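Local coordinates for 3-Hydroxyacyl-CoA dehydrogenase (Ralstonia eutropha H16, PDB 4PZC), which catalyses the NAD-dependent oxidation of (3S)-3-hydroxyacyl-CoA, including (S)-3-hydroxybutyryl-CoA, to the 3-oxoacyl-CoA, at residues 127-140 with 151-164. Numbering follows the deposited sequence.
Sequences AAVTSRADRFIGMH and VELIRGLQTSDTTH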
ATOM      1  N   ALA A 127     -14.745  25.123   9.911  1.00 51.77           N
ATOM      2  CA  ALA A 127     -16.191  25.354   9.911  1.00 54.36           C
ATOM      3  C   ALA A 127     -16.687  26.300  11.024  1.00 54.62           C
ATOM      4  O   ALA A 127     -17.508  27.184  10.771  1.00 55.07           O
ATOM      5  CB  ALA A 127     -16.926  24.021  10.016  1.00 56.46           C
ATOM      6  N   ALA A 128     -16.212  26.114  12.254  1.00 56.64           N
ATOM      7  CA  ALA A 128     -16.698  26.942  13.380  1.00 56.75           C
ATOM      8  C   ALA A 128     -16.254  28.409  13.337  1.00 57.57           C
ATOM      9  O   ALA A 128     -16.802  29.215  14.089  1.00 59.15           O
ATOM     10  CB  ALA A 128     -16.309  26.324  14.720  1.00 55.61           C
ATOM     11  N   VAL A 129     -15.275  28.772  12.496  1.00 53.27           N
ATOM     12  CA  VAL A 129     -14.984  30.206  12.307  1.00 56.42           C
ATOM     13  C   VAL A 129     -15.929  30.920  11.352  1.00 54.59           C
ATOM     14  O   VAL A 129     -15.983  32.139  11.403  1.00 56.90           O
ATOM     15  CB  VAL A 129     -13.541  30.526  11.843  1.00 56.66           C
ATOM     16  CG1 VAL A 129     -12.540  29.804  12.715  1.00 58.68           C
ATOM     17  CG2 VAL A 129     -13.333  30.241  10.352  1.00 54.19           C
ATOM     18  N   THR A 130     -16.642  30.188  10.484  1.00 51.74           N
ATOM     19  CA  THR A 130     -17.610  30.821   9.604  1.00 53.45           C
ATOM     20  C   THR A 130     -18.905  31.110  10.358  1.00 62.02           C
ATOM     21  O   THR A 130     -19.113  30.621  11.464  1.00 62.76           O
ATOM     22  CB  THR A 130     -17.944  29.975   8.370  1.00 52.94           C
ATOM     23  OG1 THR A 130     -18.777  28.872   8.741  1.00 52.63           O
ATOM     24  CG2 THR A 130     -16.689  29.495   7.682  1.00 51.11           C
ATOM     25  N   SER A 131     -19.769  31.912   9.745  1.00 68.31           N
ATOM     26  CA  SER A 131     -21.056  32.287  10.338  1.00 69.22           C
ATOM     27  C   SER A 131     -22.139  31.236  10.112  1.00 68.81           C
ATOM     28  O   SER A 131     -23.110  31.200  10.862  1.00 72.55           O
ATOM     29  CB  SER A 131     -21.548  33.604   9.753  1.00 67.10           C
ATOM     30  OG  SER A 131     -22.032  33.400   8.439  1.00 64.87           O
ATOM     31  N   ARG A 132     -22.009  30.431   9.055  1.00 67.20           N
ATOM     32  CA  ARG A 132     -22.863  29.245   8.871  1.00 68.24           C
ATOM     33  C   ARG A 132     -21.959  28.015   8.666  1.00 66.66           C
ATOM     34  O   ARG A 132     -21.536  27.690   7.551  1.00 61.51           O
ATOM     35  CB  ARG A 132     -23.860  29.407   7.701  1.00 73.37           C
ATOM     36  CG  ARG A 132     -24.937  30.493   7.868  1.00 76.74           C
ATOM     37  CD  ARG A 132     -26.193  30.050   8.622  1.00 79.44           C
ATOM     38  NE  ARG A 132     -26.824  28.840   8.071  1.00 88.87           N
ATOM     39  CZ  ARG A 132     -27.613  28.784   6.990  1.00 97.29           C
ATOM     40  NH1 ARG A 132     -27.900  29.873   6.279  1.00106.32           N
ATOM     41  NH2 ARG A 132     -28.119  27.616   6.603  1.00 92.36           N
ATOM     42  N   ALA A 133     -21.649  27.347   9.774  1.00 68.47           N
ATOM     43  CA  ALA A 133     -20.886  26.102   9.746  1.00 62.17           C
ATOM     44  C   ALA A 133     -21.541  25.031   8.869  1.00 59.44           C
ATOM     45  O   ALA A 133     -20.855  24.388   8.088  1.00 62.53           O
ATOM     46  CB  ALA A 133     -20.711  25.587  11.159  1.00 63.30           C
ATOM     47  N   ASP A 134     -22.860  24.856   8.971  1.00 56.49           N
ATOM     48  CA  ASP A 134     -23.549  23.812   8.212  1.00 59.43           C
ATOM     49  C   ASP A 134     -23.345  23.932   6.705  1.00 58.55           C
ATOM     50  O   ASP A 134     -23.511  22.962   5.951  1.00 54.45           O
ATOM     51  CB  ASP A 134     -25.042  23.793   8.531  1.00 64.21           C
ATOM     52  CG  ASP A 134     -25.820  24.863   7.777  1.00 69.89           C
ATOM     53  OD1 ASP A 134     -25.713  26.035   8.206  1.00 64.03           O
ATOM     54  OD2 ASP A 134     -26.541  24.524   6.786  1.00 66.38           O
ATOM     55  N   ARG A 135     -22.985  25.126   6.268  1.00 62.86           N
ATOM     56  CA  ARG A 135     -22.645  25.354   4.867  1.00 71.66           C
ATOM     57  C   ARG A 135     -21.135  25.203   4.617  1.00 67.85           C
ATOM     58  O   ARG A 135     -20.659  25.516   3.536  1.00 64.98           O
ATOM     59  CB  ARG A 135     -23.138  26.742   4.433  1.00 75.02           C
ATOM     60  CG  ARG A 135     -24.651  26.880   4.410  1.00 76.58           C
ATOM     61  CD  ARG A 135     -25.198  26.347   3.097  1.00 88.88           C
ATOM     62  NE  ARG A 135     -26.328  25.440   3.297  1.00 97.02           N
ATOM     63  CZ  ARG A 135     -26.755  24.549   2.405  1.00 94.14           C
ATOM     64  NH1 ARG A 135     -26.164  24.428   1.214  1.00 88.26           N
ATOM     65  NH2 ARG A 135     -27.785  23.769   2.710  1.00 95.18           N
ATOM     66  N   PHE A 136     -20.389  24.708   5.604  1.00 64.37           N
ATOM     67  CA  PHE A 136     -18.956  24.518   5.446  1.00 60.56           C
ATOM     68  C   PHE A 136     -18.620  23.044   5.341  1.00 56.98           C
ATOM     69  O   PHE A 136     -19.109  22.241   6.133  1.00 57.69           O
ATOM     70  CB  PHE A 136     -18.181  25.118   6.614  1.00 63.62           C
ATOM     71  CG  PHE A 136     -16.699  25.081   6.411  1.00 66.86           C
ATOM     72  CD1 PHE A 136     -16.064  26.086   5.729  1.00 69.90           C
ATOM     73  CD2 PHE A 136     -15.949  24.015   6.859  1.00 69.74           C
ATOM     74  CE1 PHE A 136     -14.702  26.038   5.518  1.00 72.74           C
ATOM     75  CE2 PHE A 136     -14.587  23.958   6.651  1.00 69.26           C
ATOM     76  CZ  PHE A 136     -13.962  24.970   5.978  1.00 70.14           C
ATOM     77  N   ILE A 137     -17.760  22.704   4.389  1.00 50.28           N
ATOM     78  CA  ILE A 137     -17.366  21.321   4.174  1.00 51.90           C
ATOM     79  C   ILE A 137     -15.885  21.288   3.801  1.00 52.59           C
ATOM     80  O   ILE A 137     -15.335  22.307   3.415  1.00 59.52           O
ATOM     81  CB  ILE A 137     -18.207  20.697   3.056  1.00 56.25           C
ATOM     82  CG1 ILE A 137     -18.210  19.174   3.174  1.00 62.79           C
ATOM     83  CG2 ILE A 137     -17.681  21.122   1.690  1.00 58.33           C
ATOM     84  CD1 ILE A 137     -19.008  18.469   2.098  1.00 66.07           C
ATOM     85  N   GLY A 138     -15.230  20.139   3.957  1.00 55.00           N
ATOM     86  CA  GLY A 138     -13.811  19.977   3.610  1.00 53.09           C
ATOM     87  C   GLY A 138     -13.648  19.155   2.352  1.00 53.17           C
ATOM     88  O   GLY A 138     -14.440  18.254   2.091  1.00 54.82           O
ATOM     89  N   MET A 139     -12.636  19.473   1.558  1.00 53.81           N
ATOM     90  CA  MET A 139     -12.260  18.634   0.425  1.00 56.30           C
ATOM     91  C   MET A 139     -10.756  18.403   0.411  1.00 61.17           C
ATOM     92  O   MET A 139      -9.980  19.223   0.888  1.00 63.22           O
ATOM     93  CB  MET A 139     -12.701  19.271  -0.873  1.00 54.81           C
ATOM     94  CG  MET A 139     -14.149  19.719  -0.819  1.00 57.92           C
ATOM     95  SD  MET A 139     -14.617  20.789  -2.188  1.00 65.14           S
ATOM     96  CE  MET A 139     -14.656  19.624  -3.562  1.00 62.24           C
ATOM     97  N   HIS A 140     -10.352  17.260  -0.112  1.00 61.42           N
ATOM     98  CA  HIS A 140      -8.955  16.962  -0.290  1.00 64.54           C
ATOM     99  C   HIS A 140      -8.855  16.410  -1.697  1.00 59.88           C
ATOM    100  O   HIS A 140      -9.243  15.266  -1.952  1.00 60.56           O
ATOM    101  CB  HIS A 140      -8.464  15.969   0.783  1.00 71.65           C
ATOM    102  CG  HIS A 140      -7.018  15.576   0.653  1.00 72.26           C
ATOM    103  ND1 HIS A 140      -5.992  16.494   0.643  1.00 78.05           N
ATOM    104  CD2 HIS A 140      -6.429  14.362   0.550  1.00 71.40           C
ATOM    105  CE1 HIS A 140      -4.836  15.866   0.509  1.00 75.93           C
ATOM    106  NE2 HIS A 140      -5.073  14.570   0.457  1.00 73.34           N
ATOM    107  N   VAL A 151     -11.639  12.689  -4.592  1.00 62.87           N
ATOM    108  CA  VAL A 151     -11.596  13.697  -3.560  1.00 61.77           C
ATOM    109  C   VAL A 151     -12.120  13.105  -2.262  1.00 58.84           C
ATOM    110  O   VAL A 151     -13.086  12.297  -2.265  1.00 49.68           O
ATOM    111  CB  VAL A 151     -12.516  14.870  -3.891  1.00 63.98           C
ATOM    112  CG1 VAL A 151     -12.153  16.077  -3.039  1.00 63.29           C
ATOM    113  CG2 VAL A 151     -12.427  15.200  -5.363  1.00 67.71           C
ATOM    114  N   GLU A 152     -11.502  13.519  -1.161  1.00 50.06           N
ATOM    115  CA  GLU A 152     -12.034  13.179   0.116  1.00 53.29           C
ATOM    116  C   GLU A 152     -12.972  14.308   0.456  1.00 53.07           C
ATOM    117  O   GLU A 152     -12.600  15.468   0.367  1.00 53.04           O
ATOM    118  CB  GLU A 152     -10.939  13.014   1.167  1.00 58.44           C
ATOM    119  CG  GLU A 152      -9.888  11.981   0.788  1.00 59.06           C
ATOM    120  CD  GLU A 152      -8.901  11.678   1.906  1.00 60.87           C
ATOM    121  OE1 GLU A 152      -8.076  12.547   2.293  1.00 57.67           O
ATOM    122  OE2 GLU A 152      -8.935  10.532   2.386  1.00 70.36           O
ATOM    123  N   LEU A 153     -14.204  13.953   0.810  1.00 54.28           N
ATOM    124  CA  LEU A 153     -15.214  14.909   1.220  1.00 53.11           C
ATOM    125  C   LEU A 153     -15.275  14.757   2.692  1.00 47.65           C
ATOM    126  O   LEU A 153     -15.576  13.685   3.184  1.00 48.35           O
ATOM    127  CB  LEU A 153     -16.567  14.560   0.620  1.00 59.60           C
ATOM    128  CG  LEU A 153     -16.637  14.535  -0.909  1.00 68.17           C
ATOM    129  CD1 LEU A 153     -18.047  14.138  -1.358  1.00 71.50           C
ATOM    130  CD2 LEU A 153     -16.220  15.884  -1.499  1.00 67.49           C
ATOM    131  N   ILE A 154     -14.948  15.814   3.410  1.00 44.20           N
ATOM    132  CA  ILE A 154     -14.756  15.683   4.824  1.00 42.61           C
ATOM    133  C   ILE A 154     -15.751  16.545   5.578  1.00 43.00           C
ATOM    134  O   ILE A 154     -15.763  17.780   5.478  1.00 42.17           O
ATOM    135  CB  ILE A 154     -13.349  16.037   5.243  1.00 42.71           C
ATOM    136  CG1 ILE A 154     -12.336  15.322   4.349  1.00 45.57           C
ATOM    137  CG2 ILE A 154     -13.170  15.659   6.703  1.00 43.57           C
ATOM    138  CD1 ILE A 154     -11.521  16.225   3.434  1.00 47.71           C
ATOM    139  N   ARG A 155     -16.605  15.874   6.329  1.00 41.35           N
ATOM    140  CA  ARG A 155     -17.651  16.561   7.006  1.00 42.24           C
ATOM    141  C   ARG A 155     -17.088  16.994   8.302  1.00 41.56           C
ATOM    142  O   ARG A 155     -16.564  16.186   9.069  1.00 40.95           O
ATOM    143  CB  ARG A 155     -18.841  15.644   7.214  1.00 44.65           C
ATOM    144  CG  ARG A 155     -19.582  15.432   5.924  1.00 47.59           C
ATOM    145  CD  ARG A 155     -20.819  14.563   6.062  1.00 53.25           C
ATOM    146  NE  ARG A 155     -21.897  15.193   6.832  1.00 55.91           N
ATOM    147  CZ  ARG A 155     -23.191  14.952   6.634  1.00 61.89           C
ATOM    148  NH1 ARG A 155     -23.589  14.128   5.659  1.00 64.29           N
ATOM    149  NH2 ARG A 155     -24.100  15.556   7.392  1.00 62.85           N
ATOM    150  N   GLY A 156     -17.173  18.286   8.544  1.00 41.97           N
ATOM    151  CA  GLY A 156     -17.094  18.770   9.896  1.00 42.78           C
ATOM    152  C   GLY A 156     -18.265  18.156  10.647  1.00 44.15           C
ATOM    153  O   GLY A 156     -19.250  17.689  10.069  1.00 43.71           O
ATOM    154  N   LEU A 157     -18.141  18.166  11.956  1.00 48.59           N
ATOM    155  CA  LEU A 157     -19.233  17.855  12.859  1.00 48.78           C
ATOM    156  C   LEU A 157     -20.502  18.680  12.545  1.00 49.74           C
ATOM    157  O   LEU A 157     -21.595  18.298  12.948  1.00 50.18           O
ATOM    158  CB  LEU A 157     -18.737  18.149  14.281  1.00 50.14           C
ATOM    159  CG  LEU A 157     -19.440  17.532  15.473  1.00 55.57           C
ATOM    160  CD1 LEU A 157     -19.474  16.019  15.330  1.00 60.90           C
ATOM    161  CD2 LEU A 157     -18.746  17.930  16.770  1.00 59.90           C
ATOM    162  N   GLN A 158     -20.351  19.814  11.846  1.00 51.13           N
ATOM    163  CA  GLN A 158     -21.458  20.746  11.573  1.00 47.00           C
ATOM    164  C   GLN A 158     -22.029  20.634  10.183  1.00 49.10           C
ATOM    165  O   GLN A 158     -23.192  20.949   9.972  1.00 49.57           O
ATOM    166  CB  GLN A 158     -21.001  22.190  11.703  1.00 43.97           C
ATOM    167  CG  GLN A 158     -20.328  22.532  13.003  1.00 42.22           C
ATOM    168  CD  GLN A 158     -18.838  22.535  12.853  1.00 40.55           C
ATOM    169  OE1 GLN A 158     -18.273  21.645  12.202  1.00 42.58           O
ATOM    170  NE2 GLN A 158     -18.181  23.533  13.444  1.00 35.78           N
ATOM    171  N   THR A 159     -21.202  20.249   9.220  1.00 52.10           N
ATOM    172  CA  THR A 159     -21.638  20.179   7.838  1.00 53.12           C
ATOM    173  C   THR A 159     -23.029  19.566   7.800  1.00 54.06           C
ATOM    174  O   THR A 159     -23.262  18.601   8.484  1.00 53.59           O
ATOM    175  CB  THR A 159     -20.659  19.325   7.027  1.00 52.07           C
ATOM    176  OG1 THR A 159     -19.348  19.860   7.180  1.00 53.25           O
ATOM    177  CG2 THR A 159     -21.021  19.310   5.549  1.00 54.68           C
ATOM    178  N   SER A 160     -23.949  20.143   7.024  1.00 59.01           N
ATOM    179  CA  SER A 160     -25.323  19.624   6.909  1.00 57.22           C
ATOM    180  C   SER A 160     -25.372  18.514   5.912  1.00 58.30           C
ATOM    181  O   SER A 160     -24.501  18.417   5.041  1.00 63.47           O
ATOM    182  CB  SER A 160     -26.288  20.712   6.430  1.00 58.95           C
ATOM    183  OG  SER A 160     -25.965  21.182   5.130  1.00 58.36           O
ATOM    184  N   ASP A 161     -26.422  17.710   5.988  1.00 60.35           N
ATOM    185  CA  ASP A 161     -26.648  16.687   4.959  1.00 63.49           C
ATOM    186  C   ASP A 161     -26.767  17.318   3.569  1.00 61.42           C
ATOM    187  O   ASP A 161     -26.254  16.795   2.568  1.00 52.54           O
ATOM    188  CB  ASP A 161     -27.903  15.880   5.276  1.00 62.95           C
ATOM    189  CG  ASP A 161     -27.723  14.996   6.479  1.00 62.41           C
ATOM    190  OD1 ASP A 161     -26.627  14.429   6.618  1.00 61.84           O
ATOM    191  OD2 ASP A 161     -28.669  14.873   7.284  1.00 63.31           O
ATOM    192  N   THR A 162     -27.443  18.457   3.539  1.00 62.18           N
ATOM    193  CA  THR A 162     -27.680  19.181   2.310  1.00 65.51           C
ATOM    194  C   THR A 162     -26.381  19.682   1.666  1.00 62.67           C
ATOM    195  O   THR A 162     -26.207  19.537   0.439  1.00 54.56           O
ATOM    196  CB  THR A 162     -28.604  20.388   2.568  1.00 70.43           C
ATOM    197  OG1 THR A 162     -29.589  20.054   3.566  1.00 69.99           O
ATOM    198  CG2 THR A 162     -29.261  20.841   1.267  1.00 67.20           C
ATOM    199  N   THR A 163     -25.505  20.277   2.491  1.00 57.11           N
ATOM    200  CA  THR A 163     -24.217  20.801   2.040  1.00 59.34           C
ATOM    201  C   THR A 163     -23.430  19.657   1.495  1.00 62.22           C
ATOM    202  O   THR A 163     -22.708  19.785   0.502  1.00 62.72           O
ATOM    203  CB  THR A 163     -23.350  21.379   3.180  1.00 60.80           C
ATOM    204  OG1 THR A 163     -24.001  22.489   3.805  1.00 61.91           O
ATOM    205  CG2 THR A 163     -22.019  21.855   2.637  1.00 60.15           C
ATOM    206  N   HIS A 164     -23.555  18.530   2.178  1.00 66.53           N
ATOM    207  CA  HIS A 164     -22.831  17.344   1.779  1.00 71.72           C
ATOM    208  C   HIS A 164     -23.237  16.877   0.381  1.00 71.27           C
ATOM    209  O   HIS A 164     -22.372  16.723  -0.482  1.00 82.58           O
ATOM    210  CB  HIS A 164     -23.001  16.240   2.814  1.00 71.94           C
ATOM    211  CG  HIS A 164     -22.715  14.881   2.283  1.00 74.07           C
ATOM    212  ND1 HIS A 164     -21.484  14.529   1.782  1.00 71.04           N
ATOM    213  CD2 HIS A 164     -23.504  13.787   2.170  1.00 75.74           C
ATOM    214  CE1 HIS A 164     -21.527  13.272   1.378  1.00 75.70           C
ATOM    215  NE2 HIS A 164     -22.741  12.800   1.601  1.00 75.57           N
TER
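Strands 136-140 and 151-155 pair antiparallel as a beta hairpin, with Gly138 and Ile154 a hydrogen-bonded pair joined by Gly138 N to Ile154 O (2.9 Å) and Ile154 N to Gly138 O (2.8 Å). His140 and Glu152 form the next hydrogen-bonded pair; Met139 and Leu153 between them are non-hydrogen-bonded. The His140 and Glu152 side chains run side by side on one face of the sheet. Glu152 OE1 lies 3.0 Å from His140 CD2, with carboxylate and ring planes 52° apart. Glu152 OE2 is held by the backbone N atoms of Val188 and Val189. On the other face, Met139 CB rests on Val151 CG1 at 3.9 Å. Beyond the strand, the Thr159 side chain returns to strand 136-140: its OG1 donates in the carbonyl plane to Phe136 O (2.6 Å). With chi1 at -55°, OG1 sits beside the backbone N, while the methyl CG2 meets Ile137 CG1 (3.7 Å). Ser160 is the N-cap of helix 161-173. Gln158 lays CB against Ala133 CB (3.5 Å), and its bent chain brings the amide to Ala127 and Ala128, where NE2 is hydrogen-bonded to Thr124 O. Strand 136-141 lies parallel to 113-117 in the Rossmann sheet; 150-155 is the first to pair antiparallel. His140 is predicted to be important for catalysis; Glu152, gripped at OE2, lies alongside, and they probably correspond to the family's catalytic His-Glu pair.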